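Local coordinates for Lmo2241 protein (Listeria monocytogenes, PDB 4HAM) that probably binds DNA as a GntR-family transcription regulator with a winged helix-turn-helix domain, at residues G30-G35 against T76-Q81. Residues are numbered along the deposited sequence; the frame is centred on the assembly and turned at random. Where two conformers were deposited one is given.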
loop_
_atom_site.group_PDB
_atom_site.type_symbol
_atom_site.label_atom_id
_atom_site.label_comp_id
_atom_site.label_asym_id
_atom_site.label_seq_id
_atom_site.Cartn_x
_atom_site.Cartn_y
_atom_site.Cartn_z
ATOM N N GLY A 30 -6.837 -21.633 -1.230
ATOM C CA GLY A 30 -7.278 -22.887 -1.826
ATOM C C GLY A 30 -8.769 -23.131 -1.643
ATOM O O GLY A 30 -9.290 -24.180 -2.023
ATOM N N VAL A 31 -9.469 -22.151 -1.078
ATOM C CA VAL A 31 -10.913 -22.248 -0.938
ATOM C C VAL A 31 -11.526 -22.165 -2.321
ATOM O O VAL A 31 -12.518 -22.840 -2.610
ATOM C CB VAL A 31 -11.483 -21.137 -0.030
ATOM C CG1 VAL A 31 -12.989 -21.008 -0.207
ATOM C CG2 VAL A 31 -11.118 -21.418 1.425
ATOM N N LEU A 32 -10.928 -21.326 -3.165
ATOM C CA LEU A 32 -11.238 -21.297 -4.597
ATOM C C LEU A 32 -10.073 -21.924 -5.370
ATOM O O LEU A 32 -8.907 -21.603 -5.129
ATOM C CB LEU A 32 -11.495 -19.863 -5.064
ATOM C CG LEU A 32 -12.801 -19.226 -4.585
ATOM C CD1 LEU A 32 -12.827 -17.708 -4.870
ATOM C CD2 LEU A 32 -13.973 -19.922 -5.262
ATOM N N GLN A 33 -10.389 -22.833 -6.286
ATOM C CA GLN A 33 -9.366 -23.562 -7.030
ATOM C C GLN A 33 -9.431 -23.177 -8.501
ATOM O O GLN A 33 -10.476 -22.766 -8.976
ATOM C CB GLN A 33 -9.619 -25.064 -6.916
ATOM C CG GLN A 33 -9.520 -25.618 -5.504
ATOM C CD GLN A 33 -9.817 -27.103 -5.452
ATOM O OE1 GLN A 33 -10.936 -27.539 -5.750
ATOM N NE2 GLN A 33 -8.811 -27.894 -5.089
ATOM N N GLU A 34 -8.314 -23.338 -9.208
ATOM C CA GLU A 34 -8.261 -23.113 -10.649
ATOM C C GLU A 34 -9.424 -23.838 -11.320
ATOM O O GLU A 34 -9.714 -24.990 -10.990
ATOM C CB GLU A 34 -6.919 -23.607 -11.215
ATOM C CG GLU A 34 -6.771 -23.456 -12.727
ATOM C CD GLU A 34 -5.402 -23.891 -13.245
ATOM O OE1 GLU A 34 -5.297 -24.229 -14.448
ATOM O OE2 GLU A 34 -4.432 -23.887 -12.457
ATOM N N GLY A 35 -10.121 -23.151 -12.221
ATOM C CA GLY A 35 -11.188 -23.790 -12.978
ATOM C C GLY A 35 -12.530 -23.774 -12.267
ATOM O O GLY A 35 -13.550 -24.102 -12.864
ATOM N N THR A 76 -18.324 -17.641 -15.079
ATOM C CA THR A 76 -17.074 -17.024 -14.658
ATOM C C THR A 76 -16.322 -18.034 -13.801
ATOM O O THR A 76 -16.910 -18.662 -12.922
ATOM C CB THR A 76 -17.346 -15.736 -13.850
ATOM O OG1 THR A 76 -18.107 -14.830 -14.657
ATOM C CG2 THR A 76 -16.036 -15.067 -13.428
ATOM N N PHE A 77 -15.027 -18.191 -14.065
ATOM C CA PHE A 77 -14.236 -19.260 -13.457
ATOM C C PHE A 77 -12.952 -18.696 -12.889
ATOM O O PHE A 77 -12.483 -17.650 -13.337
ATOM C CB PHE A 77 -13.879 -20.316 -14.504
ATOM C CG PHE A 77 -15.071 -20.877 -15.219
ATOM C CD1 PHE A 77 -15.755 -21.973 -14.700
ATOM C CD2 PHE A 77 -15.539 -20.281 -16.384
ATOM C CE1 PHE A 77 -16.872 -22.482 -15.345
ATOM C CE2 PHE A 77 -16.650 -20.786 -17.041
ATOM C CZ PHE A 77 -17.323 -21.881 -16.524
ATOM N N ILE A 78 -12.369 -19.391 -11.916
ATOM C CA ILE A 78 -11.039 -19.027 -11.454
ATOM C C ILE A 78 -10.020 -19.371 -12.551
ATOM O O ILE A 78 -10.033 -20.469 -13.104
ATOM C CB ILE A 78 -10.673 -19.740 -10.137
ATOM C CG1 ILE A 78 -11.682 -19.380 -9.041
ATOM C CG2 ILE A 78 -9.246 -19.398 -9.712
ATOM C CD1 ILE A 78 -11.877 -17.866 -8.816
ATOM N N ALA A 79 -9.148 -18.424 -12.877
ATOM C CA ALA A 79 -8.222 -18.596 -14.002
ATOM C C ALA A 79 -7.047 -19.492 -13.653
ATOM O O ALA A 79 -6.850 -19.837 -12.490
ATOM C CB ALA A 79 -7.730 -17.228 -14.480
ATOM N N ASN A 80 -6.277 -19.877 -14.669
ATOM C CA ASN A 80 -5.103 -20.711 -14.466
ATOM C C ASN A 80 -4.194 -20.177 -13.369
ATOM O O ASN A 80 -3.892 -18.983 -13.319
ATOM C CB ASN A 80 -4.326 -20.901 -15.776
ATOM C CG ASN A 80 -2.989 -21.583 -15.563
ATOM O OD1 ASN A 80 -2.010 -20.941 -15.183
ATOM N ND2 ASN A 80 -2.939 -22.891 -15.809
ATOM N N GLN A 81 -3.785 -21.073 -12.477
ATOM C CA GLN A 81 -2.999 -20.701 -11.307
ATOM C C GLN A 81 -1.681 -21.462 -11.283
ATOM O O GLN A 81 -0.707 -21.016 -10.679
ATOM C CB GLN A 81 -3.782 -20.993 -10.018
ATOM C CG GLN A 81 -5.057 -20.167 -9.844
ATOM C CD GLN A 81 -4.766 -18.692 -9.690
ATOM O OE1 GLN A 81 -3.795 -18.304 -9.034
ATOM N NE2 GLN A 81 -5.596 -17.858 -10.299
#
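In the loop 30-35, which leaves helix 15-29 through a Schellman motif at Gly30, residues 32-35 run at 98° to residues 77-81, where the chain leaves strand 75-78, and Gly35 N donates to Ile78 O at 2.8 Å from above the carbonyl plane. This is the edge of the winged helix-turn-helix domain, where the link from the first helix to the short strand 37-38 meets the central strand of the three-stranded antiparallel sheet as the chain departs from it.

Ile78 points at the loop, its CB 3.2 Å from Gln33 O. With CG1 anti to its carbonyl carbon, it crosses Leu32 at about a right angle, CG1 lying 4.0 Å from Leu32 CB. Both side chains also touch Val27 and Ile38, joining the helix to the sheet in a small apolar core.

On the more open side, Glu34 holds the turn beyond the strand. Its CG is anti to the backbone N (chi1 178°) and the extended chain passes Ala79 O and Asn80 CA, alongside the Asn80 side chain. Thr82 OG1 hydrogen-bonds the same OE2 that accepts the backbone N-H of Gln81. Gln81 bends at chi2 (-65°), so its NE2 turns back to Ala79 O and also bonds Tyr107 OH of the second subunit, while OE1 meets Lys84 NZ. Gln81 N reaches Glu34 OE2 at 2.9 Å through a nearly linear hydrogen bond, approaching from above the carboxylate plane.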